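Side-chain contact in polycomb protein Scm (Drosophila melanogaster, PDB 5J8Y), which pairs through its SAM domain with the SAM domain of Sfmbt, a link thought to help PhoRC bring PRC1 to Polycomb response elements: residues A[15-20]-A[68-73]. Numbering follows the deposited sequence.
Sequences IQYIES and VNKVNG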
ATOM      1  N   ILE A  15      11.277  -2.672   8.910  1.00 25.88           N
ATOM      2  CA  ILE A  15      12.151  -3.821   8.890  1.00 24.60           C
ATOM      3  C   ILE A  15      12.743  -4.111  10.252  1.00 26.68           C
ATOM      4  O   ILE A  15      12.804  -5.206  10.639  1.00 27.12           O
ATOM      5  CB  ILE A  15      13.249  -3.655   7.827  1.00 26.17           C
ATOM      6  CG1 ILE A  15      12.672  -3.813   6.445  1.00 23.01           C
ATOM      7  CG2 ILE A  15      14.383  -4.638   8.004  1.00 27.39           C
ATOM      8  CD1 ILE A  15      13.492  -3.236   5.366  1.00 23.94           C
ATOM      9  N   GLN A  16      13.167  -3.075  10.935  1.00 27.56           N
ATOM     10  CA  GLN A  16      13.744  -3.140  12.253  1.00 28.59           C
ATOM     11  C   GLN A  16      12.718  -3.741  13.207  1.00 28.24           C
ATOM     12  O   GLN A  16      13.038  -4.550  14.001  1.00 26.72           O
ATOM     13  CB  GLN A  16      14.159  -1.744  12.730  1.00 31.81           C
ATOM     14  CG  GLN A  16      14.793  -1.647  14.103  1.00 39.09           C
ATOM     15  CD  GLN A  16      14.942  -0.232  14.677  1.00 44.10           C
ATOM     16  OE1 GLN A  16      14.462   0.742  14.155  1.00 42.21           O
ATOM     17  NE2 GLN A  16      15.604  -0.152  15.804  1.00 54.64           N
ATOM     18  N   TYR A  17      11.475  -3.339  13.073  1.00 25.47           N
ATOM     19  CA  TYR A  17      10.413  -3.855  13.929  1.00 24.82           C
ATOM     20  C   TYR A  17      10.279  -5.361  13.715  1.00 25.79           C
ATOM     21  O   TYR A  17      10.410  -6.138  14.623  1.00 28.72           O
ATOM     22  CB  TYR A  17       9.079  -3.126  13.671  1.00 24.77           C
ATOM     23  CG  TYR A  17       7.890  -3.766  14.356  1.00 22.99           C
ATOM     24  CD1 TYR A  17       7.832  -3.870  15.721  1.00 24.09           C
ATOM     25  CD2 TYR A  17       6.837  -4.287  13.629  1.00 22.31           C
ATOM     26  CE1 TYR A  17       6.759  -4.466  16.346  1.00 23.81           C
ATOM     27  CE2 TYR A  17       5.772  -4.884  14.249  1.00 22.21           C
ATOM     28  CZ  TYR A  17       5.731  -4.958  15.603  1.00 21.11           C
ATOM     29  OH  TYR A  17       4.700  -5.553  16.234  1.00 23.14           O
ATOM     30  N   ILE A  18      10.081  -5.754  12.476  1.00 24.72           N
ATOM     31  CA  ILE A  18       9.855  -7.141  12.151  1.00 26.68           C
ATOM     32  C   ILE A  18      11.068  -8.022  12.541  1.00 29.01           C
ATOM     33  O   ILE A  18      10.902  -9.077  13.124  1.00 30.22           O
ATOM     34  CB  ILE A  18       9.494  -7.290  10.659  1.00 25.46           C
ATOM     35  CG1 ILE A  18       8.238  -6.480  10.322  1.00 26.23           C
ATOM     36  CG2 ILE A  18       9.296  -8.735  10.306  1.00 26.73           C
ATOM     37  CD1 ILE A  18       7.043  -6.762  11.201  1.00 26.72           C
ATOM     38  N   GLU A  19      12.280  -7.566  12.263  1.00 28.74           N
ATOM     39  CA  GLU A  19      13.471  -8.339  12.609  1.00 30.84           C
ATOM     40  C   GLU A  19      13.681  -8.539  14.112  1.00 31.08           C
ATOM     41  O   GLU A  19      14.008  -9.610  14.553  1.00 36.13           O
ATOM     42  CB  GLU A  19      14.725  -7.658  12.022  1.00 32.16           C
ATOM     43  CG  GLU A  19      14.796  -7.553  10.522  1.00 31.88           C
ATOM     44  CD  GLU A  19      16.036  -6.808  10.047  1.00 34.51           C
ATOM     45  OE1 GLU A  19      16.723  -6.198  10.877  1.00 37.97           O
ATOM     46  OE2 GLU A  19      16.314  -6.822   8.852  1.00 35.16           O
ATOM     47  N   SER A  20      13.514  -7.492  14.891  1.00 30.68           N
ATOM     48  CA  SER A  20      13.732  -7.532  16.349  1.00 31.31           C
ATOM     49  C   SER A  20      12.666  -8.296  17.139  1.00 34.00           C
ATOM     50  O   SER A  20      12.875  -8.652  18.286  1.00 32.98           O
ATOM     51  CB  SER A  20      13.802  -6.130  16.898  1.00 31.94           C
ATOM     52  OG  SER A  20      14.451  -6.094  18.141  1.00 39.14           O
ATOM     53  N   VAL A  68       1.893  -6.964  12.757  1.00 19.07           N
ATOM     54  CA  VAL A  68       1.105  -5.784  12.413  1.00 17.56           C
ATOM     55  C   VAL A  68      -0.038  -5.622  13.417  1.00 19.67           C
ATOM     56  O   VAL A  68      -0.331  -4.515  13.860  1.00 19.83           O
ATOM     57  CB  VAL A  68       0.548  -5.864  10.975  1.00 18.84           C
ATOM     58  CG1 VAL A  68      -0.381  -4.684  10.677  1.00 18.35           C
ATOM     59  CG2 VAL A  68       1.683  -5.886   9.972  1.00 17.48           C
ATOM     60  N   ASN A  69      -0.646  -6.734  13.787  1.00 17.87           N
ATOM     61  CA  ASN A  69      -1.713  -6.732  14.745  1.00 20.22           C
ATOM     62  C   ASN A  69      -1.310  -6.164  16.080  1.00 20.82           C
ATOM     63  O   ASN A  69      -2.102  -5.587  16.700  1.00 19.92           O
ATOM     64  CB  ASN A  69      -2.349  -8.100  14.930  1.00 18.88           C
ATOM     65  CG  ASN A  69      -3.144  -8.528  13.764  1.00 18.93           C
ATOM     66  OD1 ASN A  69      -3.476  -7.770  12.932  1.00 19.10           O
ATOM     67  ND2 ASN A  69      -3.413  -9.756  13.715  1.00 19.10           N
ATOM     68  N   LYS A  70      -0.078  -6.339  16.503  1.00 20.65           N
ATOM     69  CA  LYS A  70       0.386  -5.768  17.744  1.00 19.87           C
ATOM     70  C   LYS A  70       0.414  -4.237  17.790  1.00 21.11           C
ATOM     71  O   LYS A  70       0.359  -3.685  18.802  1.00 20.02           O
ATOM     72  CB  LYS A  70       1.747  -6.321  18.119  1.00 22.43           C
ATOM     73  CG  LYS A  70       1.756  -7.808  18.439  1.00 25.76           C
ATOM     74  CD  LYS A  70       3.167  -8.346  18.449  1.00 29.61           C
ATOM     75  CE  LYS A  70       3.207  -9.781  18.884  1.00 34.94           C
ATOM     76  NZ  LYS A  70       4.389 -10.475  18.324  1.00 36.11           N
ATOM     77  N   VAL A  71       0.520  -3.588  16.650  1.00 20.64           N
ATOM     78  CA  VAL A  71       0.759  -2.144  16.589  1.00 21.85           C
ATOM     79  C   VAL A  71      -0.259  -1.362  15.752  1.00 21.56           C
ATOM     80  O   VAL A  71      -0.170  -0.137  15.664  1.00 21.61           O
ATOM     81  CB  VAL A  71       2.163  -1.848  16.021  1.00 19.91           C
ATOM     82  CG1 VAL A  71       3.238  -2.345  16.975  1.00 20.85           C
ATOM     83  CG2 VAL A  71       2.329  -2.479  14.644  1.00 20.51           C
ATOM     84  N   ASN A  72      -1.219  -2.051  15.142  1.00 21.43           N
ATOM     85  CA  ASN A  72      -2.167  -1.378  14.255  1.00 20.20           C
ATOM     86  C   ASN A  72      -3.422  -0.882  14.981  1.00 22.64           C
ATOM     87  O   ASN A  72      -4.412  -0.518  14.345  1.00 22.53           O
ATOM     88  CB  ASN A  72      -2.557  -2.302  13.096  1.00 19.36           C
ATOM     89  CG  ASN A  72      -3.425  -3.464  13.533  1.00 20.17           C
ATOM     90  OD1 ASN A  72      -3.504  -3.792  14.716  1.00 19.63           O
ATOM     91  ND2 ASN A  72      -4.077  -4.102  12.567  1.00 18.17           N
ATOM     92  N   GLY A  73      -3.372  -0.866  16.311  1.00 22.81           N
ATOM     93  CA  GLY A  73      -4.437  -0.287  17.112  1.00 23.78           C
ATOM     94  C   GLY A  73      -5.774  -0.991  16.973  1.00 23.62           C
ATOM     95  O   GLY A  73      -5.879  -2.194  17.215  1.00 19.12           O
TER
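CA of Tyr17, on helix 11-21, lies 10.2 Å from CA of Val71 at the C-terminal end of helix 58-71, and within 15-20 and 68-73 these first and last helices of the all-helical SAM domain are joined by side chains. The case illustrates how one long aromatic residue can bridge two helices: between these two segments the close contacts run through Tyr17. CG of Tyr17 stands anti to the backbone N (chi1 170°), which carries the ring outward toward helix 58-71 and brings the phenol end up to it. There OH abuts two aliphatic carbons, 3.6 Å from CB of Lys70 and 3.6 Å from CG1 of Val71. That same valine methyl approaches the ring obliquely, 3.9 Å from CZ, while CG2 stays farther off. The tyrosine and valine side chains extend toward each other from opposing helices. Lys70 instead meets the hydroxyl with CB and again with CD as its extended chain runs past.

The hydroxyl's polar partner is the exception from the helix backbone: OH is hydrogen-bonded to the carbonyl O of Leu67, one turn before Lys70 and Val71 on helix 58-71, which fixes the far end of the ring. Trp9 meets the Tyr17 ring with the planes inclined at about 45°, and Pro6 touches Val71, so the N-terminal segment also packs against this junction. Farther along the lysine chain, CD still lies 3.9 Å from OH of Tyr17.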